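Local coordinates for De novo designed switch protein caging a hemagglutinin binder (sCageHA267_1S) (Synthetic construct, PDB 7CBC), which holds a hemagglutinin-binding element caged within a designed helical bundle, probably as a switch that exposes it in a biosensor, at residues Tyr287-Ile292 and Tyr312-Pro317; Gln291-Leu296 and Asp304-Ala309; Asp62-Ile67 and Lys128-Asn133; Asp55-Val60 and Ala136-Val141. One frame throughout, in Å; residues are numbered along the deposited sequence.

Contact 1: Tyr287-Ile292 and Tyr312-Pro317; sequences YSEEQI and YLRSRP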
loop_
_atom_site.group_PDB
_atom_site.type_symbol
_atom_site.label_atom_id
_atom_site.label_comp_id
_atom_site.label_asym_id
_atom_site.label_seq_id
_atom_site.Cartn_x
_atom_site.Cartn_y
_atom_site.Cartn_z
ATOM N N TYR A 287 -7.282 17.555 -22.922
ATOM C CA TYR A 287 -7.636 18.542 -21.911
ATOM C C TYR A 287 -6.833 19.826 -22.103
ATOM O O TYR A 287 -5.660 19.794 -22.483
ATOM C CB TYR A 287 -7.346 17.994 -20.501
ATOM C CG TYR A 287 -8.389 17.065 -19.892
ATOM C CD1 TYR A 287 -8.829 15.924 -20.562
ATOM C CD2 TYR A 287 -8.911 17.320 -18.627
ATOM C CE1 TYR A 287 -9.780 15.067 -19.980
ATOM C CE2 TYR A 287 -9.860 16.480 -18.042
ATOM C CZ TYR A 287 -10.286 15.354 -18.711
ATOM O OH TYR A 287 -11.214 14.524 -18.103
ATOM N N SER A 288 -7.470 20.959 -21.803
ATOM C CA SER A 288 -6.784 22.235 -21.669
ATOM C C SER A 288 -6.146 22.343 -20.286
ATOM O O SER A 288 -6.482 21.597 -19.366
ATOM C CB SER A 288 -7.755 23.388 -21.864
ATOM O OG SER A 288 -8.702 23.405 -20.805
ATOM N N GLU A 289 -5.238 23.314 -20.131
ATOM C CA GLU A 289 -4.532 23.463 -18.858
ATOM C C GLU A 289 -5.500 23.686 -17.703
ATOM O O GLU A 289 -5.350 23.080 -16.634
ATOM C CB GLU A 289 -3.530 24.606 -18.938
ATOM C CG GLU A 289 -2.385 24.328 -19.897
ATOM C CD GLU A 289 -1.197 25.230 -19.649
ATOM O OE1 GLU A 289 -1.307 26.138 -18.796
ATOM O OE2 GLU A 289 -0.151 25.027 -20.301
ATOM N N GLU A 290 -6.504 24.542 -17.901
ATOM C CA GLU A 290 -7.528 24.732 -16.878
ATOM C C GLU A 290 -8.221 23.416 -16.557
ATOM O O GLU A 290 -8.506 23.120 -15.392
ATOM C CB GLU A 290 -8.550 25.780 -17.339
ATOM C CG GLU A 290 -7.937 26.965 -18.068
ATOM C CD GLU A 290 -7.844 26.767 -19.585
ATOM O OE1 GLU A 290 -8.855 27.013 -20.292
ATOM O OE2 GLU A 290 -6.760 26.374 -20.073
ATOM N N GLN A 291 -8.477 22.599 -17.579
ATOM C CA GLN A 291 -9.143 21.326 -17.342
ATOM C C GLN A 291 -8.224 20.341 -16.634
ATOM O O GLN A 291 -8.685 19.536 -15.818
ATOM C CB GLN A 291 -9.638 20.749 -18.661
ATOM C CG GLN A 291 -10.780 21.521 -19.235
ATOM C CD GLN A 291 -11.054 21.138 -20.668
ATOM O OE1 GLN A 291 -10.158 20.688 -21.392
ATOM N NE2 GLN A 291 -12.304 21.273 -21.077
ATOM N N ILE A 292 -6.926 20.382 -16.938
ATOM C CA ILE A 292 -5.981 19.518 -16.244
ATOM C C ILE A 292 -5.824 19.952 -14.793
ATOM O O ILE A 292 -5.801 19.116 -13.879
ATOM C CB ILE A 292 -4.637 19.499 -16.987
ATOM C CG1 ILE A 292 -4.807 18.764 -18.310
ATOM C CG2 ILE A 292 -3.579 18.808 -16.150
ATOM C CD1 ILE A 292 -3.625 18.839 -19.211
ATOM N N TYR A 312 5.234 20.881 -15.932
ATOM C CA TYR A 312 6.035 19.753 -16.404
ATOM C C TYR A 312 5.656 19.350 -17.825
ATOM O O TYR A 312 6.532 18.998 -18.624
ATOM C CB TYR A 312 5.889 18.563 -15.451
ATOM C CG TYR A 312 6.449 17.267 -15.992
ATOM C CD1 TYR A 312 7.802 16.998 -15.926
ATOM C CD2 TYR A 312 5.621 16.313 -16.571
ATOM C CE1 TYR A 312 8.324 15.809 -16.418
ATOM C CE2 TYR A 312 6.133 15.121 -17.067
ATOM C CZ TYR A 312 7.487 14.877 -16.988
ATOM O OH TYR A 312 8.010 13.700 -17.476
ATOM N N LEU A 313 4.362 19.375 -18.161
ATOM C CA LEU A 313 3.957 19.053 -19.532
ATOM C C LEU A 313 4.523 20.062 -20.524
ATOM O O LEU A 313 4.976 19.687 -21.615
ATOM C CB LEU A 313 2.430 18.996 -19.650
ATOM C CG LEU A 313 1.667 17.850 -18.968
ATOM C CD1 LEU A 313 0.158 18.027 -19.162
ATOM C CD2 LEU A 313 2.118 16.492 -19.486
ATOM N N ARG A 314 4.504 21.350 -20.166
ATOM C CA ARG A 314 5.027 22.378 -21.060
ATOM C C ARG A 314 6.551 22.448 -21.054
ATOM O O ARG A 314 7.131 22.926 -22.035
ATOM C CB ARG A 314 4.443 23.746 -20.696
ATOM C CG ARG A 314 5.035 24.350 -19.459
ATOM C CD ARG A 314 4.715 25.822 -19.319
ATOM N NE ARG A 314 3.488 26.040 -18.560
ATOM C CZ ARG A 314 2.315 26.337 -19.107
ATOM N NH1 ARG A 314 2.207 26.466 -20.426
ATOM N NH2 ARG A 314 1.250 26.517 -18.335
ATOM N N SER A 315 7.209 21.983 -19.980
ATOM C CA SER A 315 8.669 21.956 -19.931
ATOM C C SER A 315 9.255 20.916 -20.876
ATOM O O SER A 315 10.421 21.033 -21.268
ATOM C CB SER A 315 9.160 21.699 -18.494
ATOM O OG SER A 315 8.898 20.373 -18.039
ATOM N N ARG A 316 8.470 19.908 -21.256
ATOM C CA ARG A 316 8.864 18.922 -22.259
ATOM C C ARG A 316 7.887 19.008 -23.429
ATOM O O ARG A 316 6.815 18.380 -23.409
ATOM C CB ARG A 316 8.897 17.522 -21.653
ATOM C CG ARG A 316 9.657 17.408 -20.324
ATOM C CD ARG A 316 9.550 15.994 -19.749
ATOM N NE ARG A 316 9.984 14.976 -20.706
ATOM C CZ ARG A 316 10.178 13.688 -20.414
ATOM N NH1 ARG A 316 9.985 13.240 -19.177
ATOM N NH2 ARG A 316 10.581 12.843 -21.362
ATOM N N PRO A 317 8.197 19.788 -24.459
ATOM C CA PRO A 317 7.366 19.754 -25.671
ATOM C C PRO A 317 7.315 18.350 -26.260
ATOM O O PRO A 317 8.272 17.573 -26.162
ATOM C CB PRO A 317 8.065 20.743 -26.615
ATOM C CG PRO A 317 8.797 21.683 -25.709
ATOM C CD PRO A 317 9.220 20.847 -24.508
#
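E289 and R314 meet at the exposed edge of this contact, and I292 and L313 close it on the inside. The inner side is the packed one: I292 CD1 and L313 CD1 touch tip to tip at 3.9 Å, and A282 and A283 of helix 274-284 back them. The solvent side belongs to the ion pair, where R314 NH2 gives a hydrogen bond to E289 OE1 at 2.6 Å, part of a salt bridge. OE1 is met on its syn side somewhat out of the carboxylate plane, and the N-H...O angle is 140°. E289 OE2 also lies 2.8 Å from both R314 NH1 and R314 NH2. The two flat groups are turned 61° from each other, the side chains crossing at about a right angle. R314 gets there through a bend at chi3 (91°), which swings its guanidinium across toward the other helix. With an alanine at E289, the R314 guanidinium would probably lose its carboxylate mate and be freer to turn. In the same segment, S288 and Q291 form a capping box at the start of helix 289-298. The chemistry implies a salt bridge on the exposed side of a small apolar contact.

Contact 2: Gln291-Leu296 and Asp304-Ala309; sequences QIKELL and DEARDA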
loop_
_atom_site.group_PDB
_atom_site.type_symbol
_atom_site.label_atom_id
_atom_site.label_comp_id
_atom_site.label_asym_id
_atom_site.label_seq_id
_atom_site.Cartn_x
_atom_site.Cartn_y
_atom_site.Cartn_z
ATOM N N GLN A 291 -8.477 22.599 -17.579
ATOM C CA GLN A 291 -9.143 21.326 -17.342
ATOM C C GLN A 291 -8.224 20.341 -16.634
ATOM O O GLN A 291 -8.685 19.536 -15.818
ATOM C CB GLN A 291 -9.638 20.749 -18.661
ATOM C CG GLN A 291 -10.780 21.521 -19.235
ATOM C CD GLN A 291 -11.054 21.138 -20.668
ATOM O OE1 GLN A 291 -10.158 20.688 -21.392
ATOM N NE2 GLN A 291 -12.304 21.273 -21.077
ATOM N N ILE A 292 -6.926 20.382 -16.938
ATOM C CA ILE A 292 -5.981 19.518 -16.244
ATOM C C ILE A 292 -5.824 19.952 -14.793
ATOM O O ILE A 292 -5.801 19.116 -13.879
ATOM C CB ILE A 292 -4.637 19.499 -16.987
ATOM C CG1 ILE A 292 -4.807 18.764 -18.310
ATOM C CG2 ILE A 292 -3.579 18.808 -16.150
ATOM C CD1 ILE A 292 -3.625 18.839 -19.211
ATOM N N LYS A 293 -5.728 21.263 -14.549
ATOM C CA LYS A 293 -5.581 21.711 -13.167
ATOM C C LYS A 293 -6.841 21.436 -12.351
ATOM O O LYS A 293 -6.746 21.145 -11.152
ATOM C CB LYS A 293 -5.206 23.194 -13.125
ATOM C CG LYS A 293 -3.849 23.490 -13.770
ATOM C CD LYS A 293 -3.242 24.805 -13.284
ATOM C CE LYS A 293 -2.230 24.580 -12.157
ATOM N NZ LYS A 293 -2.844 24.550 -10.800
ATOM N N GLU A 294 -8.023 21.501 -12.975
ATOM C CA GLU A 294 -9.242 21.128 -12.264
ATOM C C GLU A 294 -9.262 19.632 -11.978
ATOM O O GLU A 294 -9.755 19.194 -10.930
ATOM C CB GLU A 294 -10.476 21.537 -13.072
ATOM C CG GLU A 294 -11.788 21.471 -12.281
ATOM C CD GLU A 294 -13.009 21.233 -13.160
ATOM O OE1 GLU A 294 -13.005 21.681 -14.331
ATOM O OE2 GLU A 294 -13.977 20.597 -12.677
ATOM N N LEU A 295 -8.730 18.831 -12.905
ATOM C CA LEU A 295 -8.713 17.393 -12.704
ATOM C C LEU A 295 -7.752 17.014 -11.581
ATOM O O LEU A 295 -8.068 16.157 -10.751
ATOM C CB LEU A 295 -8.331 16.703 -14.007
ATOM C CG LEU A 295 -8.117 15.193 -14.030
ATOM C CD1 LEU A 295 -9.450 14.432 -14.131
ATOM C CD2 LEU A 295 -7.230 14.846 -15.203
ATOM N N LEU A 296 -6.582 17.657 -11.537
ATOM C CA LEU A 296 -5.591 17.339 -10.511
ATOM C C LEU A 296 -6.044 17.828 -9.138
ATOM O O LEU A 296 -5.833 17.143 -8.131
ATOM C CB LEU A 296 -4.236 17.948 -10.887
ATOM C CG LEU A 296 -3.638 17.587 -12.255
ATOM C CD1 LEU A 296 -2.346 18.334 -12.521
ATOM C CD2 LEU A 296 -3.407 16.106 -12.413
ATOM N N ASP A 304 0.753 23.013 -5.284
ATOM C CA ASP A 304 2.146 22.795 -5.662
ATOM C C ASP A 304 2.264 21.706 -6.716
ATOM O O ASP A 304 3.002 21.849 -7.695
ATOM C CB ASP A 304 2.966 22.403 -4.433
ATOM C CG ASP A 304 3.588 23.592 -3.732
ATOM O OD1 ASP A 304 3.605 24.697 -4.317
ATOM O OD2 ASP A 304 4.084 23.401 -2.602
ATOM N N GLU A 305 1.566 20.592 -6.501
ATOM C CA GLU A 305 1.726 19.430 -7.362
ATOM C C GLU A 305 1.068 19.664 -8.718
ATOM O O GLU A 305 1.651 19.337 -9.757
ATOM C CB GLU A 305 1.144 18.190 -6.674
ATOM C CG GLU A 305 1.986 17.616 -5.530
ATOM C CD GLU A 305 1.232 16.588 -4.683
ATOM O OE1 GLU A 305 0.008 16.746 -4.489
ATOM O OE2 GLU A 305 1.864 15.617 -4.208
ATOM N N ALA A 306 -0.139 20.238 -8.727
ATOM C CA ALA A 306 -0.844 20.470 -9.986
ATOM C C ALA A 306 -0.091 21.465 -10.861
ATOM O O ALA A 306 0.187 21.186 -12.030
ATOM C CB ALA A 306 -2.269 20.955 -9.718
ATOM N N ARG A 307 0.249 22.635 -10.308
ATOM C CA ARG A 307 1.067 23.599 -11.042
ATOM C C ARG A 307 2.339 22.944 -11.566
ATOM O O ARG A 307 2.733 23.164 -12.715
ATOM C CB ARG A 307 1.383 24.806 -10.146
ATOM C CG ARG A 307 2.640 25.601 -10.504
ATOM C CD ARG A 307 3.833 25.163 -9.641
ATOM N NE ARG A 307 5.121 25.466 -10.266
ATOM C CZ ARG A 307 6.266 24.870 -9.943
ATOM N NH1 ARG A 307 6.283 23.928 -9.008
ATOM N NH2 ARG A 307 7.391 25.203 -10.564
ATOM N N ASP A 308 2.975 22.105 -10.750
ATOM C CA ASP A 308 4.184 21.419 -11.198
ATOM C C ASP A 308 3.897 20.457 -12.342
ATOM O O ASP A 308 4.730 20.283 -13.234
ATOM C CB ASP A 308 4.829 20.648 -10.052
ATOM C CG ASP A 308 5.920 19.714 -10.543
ATOM O OD1 ASP A 308 7.037 20.202 -10.806
ATOM O OD2 ASP A 308 5.645 18.507 -10.723
ATOM N N ALA A 309 2.739 19.792 -12.311
ATOM C CA ALA A 309 2.436 18.797 -13.338
ATOM C C ALA A 309 2.141 19.455 -14.685
ATOM O O ALA A 309 2.557 18.944 -15.730
ATOM C CB ALA A 309 1.267 17.918 -12.892
#
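L296 turns its CG away from its own carbonyl carbon (chi1 -55°), and a trans chi2 then carries CD1 straight on to A306 and A309. K293 starts out in the same way but is bent at both chi3 (97°) and chi4 (-87°), and the bends fold its end back toward the backbone of the facing helix. L296 does most of the apolar work. Its CD1 lies 3.6 Å from A306 CA and 3.7 Å from A309 CB, fitting against two small residues about one turn apart. Its CB also meets A306 CB, at 3.8 Å. K293 brings CE to 3.6 Å from R307 CA and NZ to 3.8 Å from A306 CB, so the end of the lysine lies against the A306-R307 backbone and CB atoms, and no ion pair is made across the two segments. Of the R307 side chain, CB alone comes near, beside its CA and N; the rest leads away, and its guanidinium forms a salt bridge with E311. The axes of segments 291-296 and 304-309 come within 9.3 Å. They run roughly antiparallel, as expected of an alpha-alpha hairpin, here made by helices 289-298 and 303-315. Helix 274-284 packs against both, A282 on I292 and A279 on A309, completing a small three-helix unit that the C275-C301 disulfide ties together.

Contact 3: Asp62-Ile67 and Lys128-Asn133; sequences DKSKEI and KLQELN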
loop_
_atom_site.group_PDB
_atom_site.type_symbol
_atom_site.label_atom_id
_atom_site.label_comp_id
_atom_site.label_asym_id
_atom_site.label_seq_id
_atom_site.Cartn_x
_atom_site.Cartn_y
_atom_site.Cartn_z
ATOM N N ASP A 62 -1.112 -4.790 23.420
ATOM C CA ASP A 62 -2.251 -3.882 23.336
ATOM C C ASP A 62 -1.941 -2.685 22.445
ATOM O O ASP A 62 -2.789 -2.263 21.654
ATOM C CB ASP A 62 -2.673 -3.423 24.733
ATOM C CG ASP A 62 -3.159 -4.575 25.610
ATOM O OD1 ASP A 62 -3.676 -5.572 25.051
ATOM O OD2 ASP A 62 -3.022 -4.481 26.857
ATOM N N LYS A 63 -0.724 -2.136 22.529
ATOM C CA LYS A 63 -0.399 -0.991 21.683
ATOM C C LYS A 63 -0.397 -1.382 20.206
ATOM O O LYS A 63 -0.869 -0.618 19.356
ATOM C CB LYS A 63 0.949 -0.391 22.087
ATOM C CG LYS A 63 1.031 1.143 21.959
ATOM C CD LYS A 63 1.032 1.635 20.493
ATOM C CE LYS A 63 0.922 3.172 20.370
ATOM N NZ LYS A 63 1.340 3.736 19.029
ATOM N N SER A 64 0.116 -2.573 19.886
ATOM C CA SER A 64 0.119 -3.045 18.505
ATOM C C SER A 64 -1.294 -3.254 17.980
ATOM O O SER A 64 -1.597 -2.893 16.834
ATOM C CB SER A 64 0.917 -4.342 18.396
ATOM O OG SER A 64 2.267 -4.111 18.740
ATOM N N LYS A 65 -2.170 -3.848 18.794
ATOM C CA LYS A 65 -3.514 -4.128 18.317
ATOM C C LYS A 65 -4.289 -2.841 18.083
ATOM O O LYS A 65 -5.126 -2.778 17.176
ATOM C CB LYS A 65 -4.250 -5.054 19.290
ATOM C CG LYS A 65 -3.904 -6.545 19.101
ATOM C CD LYS A 65 -2.887 -7.041 20.125
ATOM C CE LYS A 65 -1.984 -8.173 19.599
ATOM N NZ LYS A 65 -0.985 -7.736 18.567
ATOM N N GLU A 66 -4.000 -1.802 18.863
ATOM C CA GLU A 66 -4.611 -0.510 18.612
ATOM C C GLU A 66 -4.140 0.054 17.273
ATOM O O GLU A 66 -4.954 0.516 16.468
ATOM C CB GLU A 66 -4.296 0.443 19.768
ATOM C CG GLU A 66 -4.894 1.834 19.611
ATOM C CD GLU A 66 -6.414 1.820 19.452
ATOM O OE1 GLU A 66 -7.067 0.818 19.843
ATOM O OE2 GLU A 66 -6.958 2.817 18.926
ATOM N N ILE A 67 -2.830 -0.002 17.006
ATOM C CA ILE A 67 -2.308 0.430 15.711
ATOM C C ILE A 67 -2.985 -0.334 14.583
ATOM O O ILE A 67 -3.388 0.248 13.570
ATOM C CB ILE A 67 -0.778 0.254 15.671
ATOM C CG1 ILE A 67 -0.099 1.325 16.523
ATOM C CG2 ILE A 67 -0.264 0.290 14.228
ATOM C CD1 ILE A 67 1.377 1.109 16.694
ATOM N N LYS A 128 0.231 -10.311 11.447
ATOM C CA LYS A 128 0.772 -11.625 11.769
ATOM C C LYS A 128 2.255 -11.547 12.110
ATOM O O LYS A 128 2.704 -12.181 13.072
ATOM C CB LYS A 128 0.540 -12.604 10.622
ATOM C CG LYS A 128 -0.923 -12.987 10.424
ATOM C CD LYS A 128 -1.060 -13.981 9.291
ATOM C CE LYS A 128 -2.508 -14.273 8.967
ATOM N NZ LYS A 128 -2.587 -15.353 7.936
ATOM N N LEU A 129 3.031 -10.771 11.348
ATOM C CA LEU A 129 4.437 -10.607 11.687
ATOM C C LEU A 129 4.601 -9.953 13.048
ATOM O O LEU A 129 5.489 -10.333 13.817
ATOM C CB LEU A 129 5.170 -9.801 10.622
ATOM C CG LEU A 129 5.251 -10.438 9.237
ATOM C CD1 LEU A 129 5.854 -9.459 8.237
ATOM C CD2 LEU A 129 6.065 -11.718 9.293
ATOM N N GLN A 130 3.752 -8.977 13.378
ATOM C CA GLN A 130 3.865 -8.335 14.689
ATOM C C GLN A 130 3.625 -9.329 15.817
ATOM O O GLN A 130 4.429 -9.435 16.751
ATOM C CB GLN A 130 2.888 -7.172 14.804
ATOM C CG GLN A 130 3.105 -6.322 16.049
ATOM C CD GLN A 130 4.311 -5.406 15.919
ATOM O OE1 GLN A 130 5.080 -5.500 14.959
ATOM N NE2 GLN A 130 4.474 -4.502 16.880
ATOM N N GLU A 131 2.512 -10.057 15.755
ATOM C CA GLU A 131 2.225 -11.061 16.770
ATOM C C GLU A 131 3.354 -12.082 16.863
ATOM O O GLU A 131 3.809 -12.429 17.965
ATOM C CB GLU A 131 0.890 -11.723 16.439
ATOM C CG GLU A 131 0.694 -13.103 17.043
ATOM C CD GLU A 131 -0.518 -13.799 16.451
ATOM O OE1 GLU A 131 -0.873 -13.473 15.295
ATOM O OE2 GLU A 131 -1.112 -14.668 17.129
ATOM N N LEU A 132 3.839 -12.546 15.713
ATOM C CA LEU A 132 5.012 -13.405 15.679
ATOM C C LEU A 132 6.198 -12.742 16.353
ATOM O O LEU A 132 6.920 -13.385 17.124
ATOM C CB LEU A 132 5.363 -13.755 14.234
ATOM C CG LEU A 132 6.655 -14.551 14.094
ATOM C CD1 LEU A 132 6.356 -16.012 14.328
ATOM C CD2 LEU A 132 7.256 -14.349 12.723
ATOM N N ASN A 133 6.420 -11.455 16.081
ATOM C CA ASN A 133 7.603 -10.807 16.636
ATOM C C ASN A 133 7.485 -10.615 18.143
ATOM O O ASN A 133 8.500 -10.641 18.851
ATOM C CB ASN A 133 7.844 -9.477 15.932
ATOM C CG ASN A 133 8.328 -9.660 14.507
ATOM O OD1 ASN A 133 8.982 -10.653 14.189
ATOM N ND2 ASN A 133 7.977 -8.718 13.629
#
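Q130 reaches across to S64, and its side chain is best followed outward. CB stops short of the facing helix, 5.0 Å from S64 CB. CG, set opposite the backbone N (chi1 -171°), makes the first real contact, 3.6 Å from S64 OG, and also packs on S64 CB. At CG the chain bends (chi2 76°), which turns the amide toward S64 OG. CD passes S64 OG at 3.7 Å, and NE2 then donates to that same OG at 2.9 Å. The bond is nearly straight, at 163°, and S64 OG lies close to the amide plane, the favourable direction for an N-H. S64 OG is gripped twice: it accepts from Q130 and is hydrogen-bonded to V60 O one turn earlier in its own helix, which should fix the hydroxyl rotation. NE2 has a second, weak bond to L33 O of helix 3-46. A leucine in place of Q130 would probably leave S64 OG without its cross-helix donor and L33 O without its weak partner, this hydrogen bond between segments 62-67 and 128-133 being lost. The pair is buried where the antiparallel helices 50-93 and 99-142 face each other, with helix 3-46 alongside through L36 on S64. Beyond helix 99-142 lie helices 146-190 and 195-239; a further polar pair nearby, N133 with Q229, is consistent with designed buried hydrogen bonding.

Contact 4: Asp55-Val60 and Ala136-Val141; sequences DEIKEV and AVELLV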
loop_
_atom_site.group_PDB
_atom_site.type_symbol
_atom_site.label_atom_id
_atom_site.label_comp_id
_atom_site.label_asym_id
_atom_site.label_seq_id
_atom_site.Cartn_x
_atom_site.Cartn_y
_atom_site.Cartn_z
ATOM N N ASP A 55 4.308 -7.627 31.887
ATOM C CA ASP A 55 3.541 -6.386 31.801
ATOM C C ASP A 55 3.909 -5.590 30.555
ATOM O O ASP A 55 3.039 -4.984 29.918
ATOM C CB ASP A 55 3.775 -5.531 33.052
ATOM C CG ASP A 55 2.926 -5.970 34.236
ATOM O OD1 ASP A 55 1.765 -6.382 34.011
ATOM O OD2 ASP A 55 3.419 -5.888 35.390
ATOM N N GLU A 56 5.197 -5.562 30.207
ATOM C CA GLU A 56 5.616 -4.792 29.045
ATOM C C GLU A 56 5.283 -5.526 27.754
ATOM O O GLU A 56 4.980 -4.891 26.738
ATOM C CB GLU A 56 7.106 -4.476 29.129
ATOM C CG GLU A 56 7.484 -3.708 30.381
ATOM C CD GLU A 56 7.951 -2.294 30.069
ATOM O OE1 GLU A 56 7.481 -1.743 29.051
ATOM O OE2 GLU A 56 8.755 -1.749 30.855
ATOM N N ILE A 57 5.334 -6.859 27.769
ATOM C CA ILE A 57 4.840 -7.630 26.632
ATOM C C ILE A 57 3.357 -7.347 26.406
ATOM O O ILE A 57 2.930 -7.055 25.282
ATOM C CB ILE A 57 5.106 -9.131 26.835
ATOM C CG1 ILE A 57 6.600 -9.437 26.684
ATOM C CG2 ILE A 57 4.291 -9.969 25.852
ATOM C CD1 ILE A 57 7.066 -9.531 25.267
ATOM N N LYS A 58 2.551 -7.416 27.472
ATOM C CA LYS A 58 1.127 -7.118 27.334
ATOM C C LYS A 58 0.905 -5.716 26.774
ATOM O O LYS A 58 0.021 -5.506 25.930
ATOM C CB LYS A 58 0.416 -7.261 28.681
ATOM C CG LYS A 58 -1.095 -6.984 28.607
ATOM C CD LYS A 58 -1.698 -6.622 29.963
ATOM C CE LYS A 58 -0.996 -7.367 31.104
ATOM N NZ LYS A 58 -1.753 -7.382 32.394
ATOM N N GLU A 59 1.698 -4.742 27.230
ATOM C CA GLU A 59 1.474 -3.368 26.818
ATOM C C GLU A 59 1.877 -3.141 25.364
ATOM O O GLU A 59 1.241 -2.348 24.675
ATOM C CB GLU A 59 2.222 -2.405 27.741
ATOM C CG GLU A 59 1.763 -0.953 27.614
ATOM C CD GLU A 59 2.879 -0.006 27.186
ATOM O OE1 GLU A 59 4.015 -0.481 26.953
ATOM O OE2 GLU A 59 2.618 1.217 27.075
ATOM N N VAL A 60 2.920 -3.812 24.878
ATOM C CA VAL A 60 3.221 -3.669 23.461
ATOM C C VAL A 60 2.215 -4.459 22.633
ATOM O O VAL A 60 1.872 -4.056 21.515
ATOM C CB VAL A 60 4.672 -4.083 23.160
ATOM C CG1 VAL A 60 4.875 -5.551 23.436
ATOM C CG2 VAL A 60 5.057 -3.754 21.729
ATOM N N ALA A 136 7.991 -14.114 19.747
ATOM C CA ALA A 136 9.404 -14.465 19.671
ATOM C C ALA A 136 10.190 -13.850 20.822
ATOM O O ALA A 136 10.982 -14.535 21.481
ATOM C CB ALA A 136 9.984 -14.026 18.325
ATOM N N VAL A 137 9.998 -12.553 21.072
ATOM C CA VAL A 137 10.679 -11.905 22.190
ATOM C C VAL A 137 10.262 -12.551 23.507
ATOM O O VAL A 137 11.104 -12.897 24.352
ATOM C CB VAL A 137 10.392 -10.392 22.188
ATOM C CG1 VAL A 137 10.706 -9.792 23.552
ATOM C CG2 VAL A 137 11.190 -9.702 21.097
ATOM N N GLU A 138 8.951 -12.732 23.683
ATOM C CA GLU A 138 8.385 -13.335 24.886
ATOM C C GLU A 138 9.025 -14.686 25.198
ATOM O O GLU A 138 9.386 -14.966 26.349
ATOM C CB GLU A 138 6.877 -13.464 24.673
ATOM C CG GLU A 138 6.018 -13.861 25.841
ATOM C CD GLU A 138 4.543 -13.815 25.449
ATOM O OE1 GLU A 138 4.159 -14.523 24.495
ATOM O OE2 GLU A 138 3.765 -13.064 26.073
ATOM N N LEU A 139 9.187 -15.533 24.183
ATOM C CA LEU A 139 9.806 -16.832 24.396
ATOM C C LEU A 139 11.319 -16.724 24.532
ATOM O O LEU A 139 11.929 -17.520 25.254
ATOM C CB LEU A 139 9.442 -17.769 23.252
ATOM C CG LEU A 139 9.531 -19.264 23.525
ATOM C CD1 LEU A 139 8.268 -19.741 24.230
ATOM C CD2 LEU A 139 9.740 -20.008 22.216
ATOM N N LEU A 140 11.943 -15.742 23.874
ATOM C CA LEU A 140 13.397 -15.636 23.954
ATOM C C LEU A 140 13.867 -15.192 25.336
ATOM O O LEU A 140 14.958 -15.586 25.769
ATOM C CB LEU A 140 13.929 -14.689 22.874
ATOM C CG LEU A 140 14.062 -15.337 21.483
ATOM C CD1 LEU A 140 14.493 -14.329 20.420
ATOM C CD2 LEU A 140 15.002 -16.532 21.496
ATOM N N VAL A 141 13.074 -14.391 26.050
ATOM C CA VAL A 141 13.551 -13.898 27.341
ATOM C C VAL A 141 13.534 -14.998 28.405
ATOM O O VAL A 141 14.297 -14.933 29.379
ATOM C CB VAL A 141 12.742 -12.666 27.786
ATOM C CG1 VAL A 141 12.948 -11.525 26.817
ATOM C CG2 VAL A 141 11.274 -13.007 27.913
#
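E138 OE2 forms a salt bridge with R54 NH2 and a long, weak ion pair with K61 NZ; I57 CG2 also lies close. That last approach, 3.1 Å between E138 OE2 and I57 CG2, is tight for oxygen and carbon and is to be read with caution. E138 gets there by a stretched chain, CG set opposite the backbone N (chi1 -171°) and CD continuing outward, which lays the chain over the side of I57. The isoleucine meets it with both its branches. CG2 faces the carboxylate, while CD1, folded round by chi2 (-80°), lies 4.0 Å from E138 CB. CD1 is also 4.0 Å from V137 CG1, the inner, purely apolar part of the contact. The side chains of I57 and V137 cross obliquely and not head-on. Behind V137 stand A44 of helix 3-46 and L236 of helix 195-239, so this end of the seam runs into the bundle interior. R54 and K61 come before and after I57 along the same helix, and their charges would be expected to favour the ionised form of E138. The chemistry is therefore graded: hydrocarbon packing inside, and at the edge a carboxylate whose aliphatic stem covers the isoleucine, with an oxygen paired with R54 and only weakly with K61.

Overall arrangement
Two separate parts of the chain are sampled. Contacts 1 and 2 both join helices 289-298 and 303-315, share Q291 and I292, and have centres 9 Å apart; contact 2 is the buried end of that hairpin and contact 1 the more open one. Contacts 3 and 4 both join helices 50-93 and 99-142, with centres 11 Å apart, on the opposite side of the chain's centre, and both are buried. Ion pairing crosses directly only at the exposed edge of contact 1. Contact 2 rests on leucine, alanine and the bent end of a lysine, contact 3 on a buried polar bond, and contact 4 on an isoleucine beneath a glutamate held by charges outside its segments.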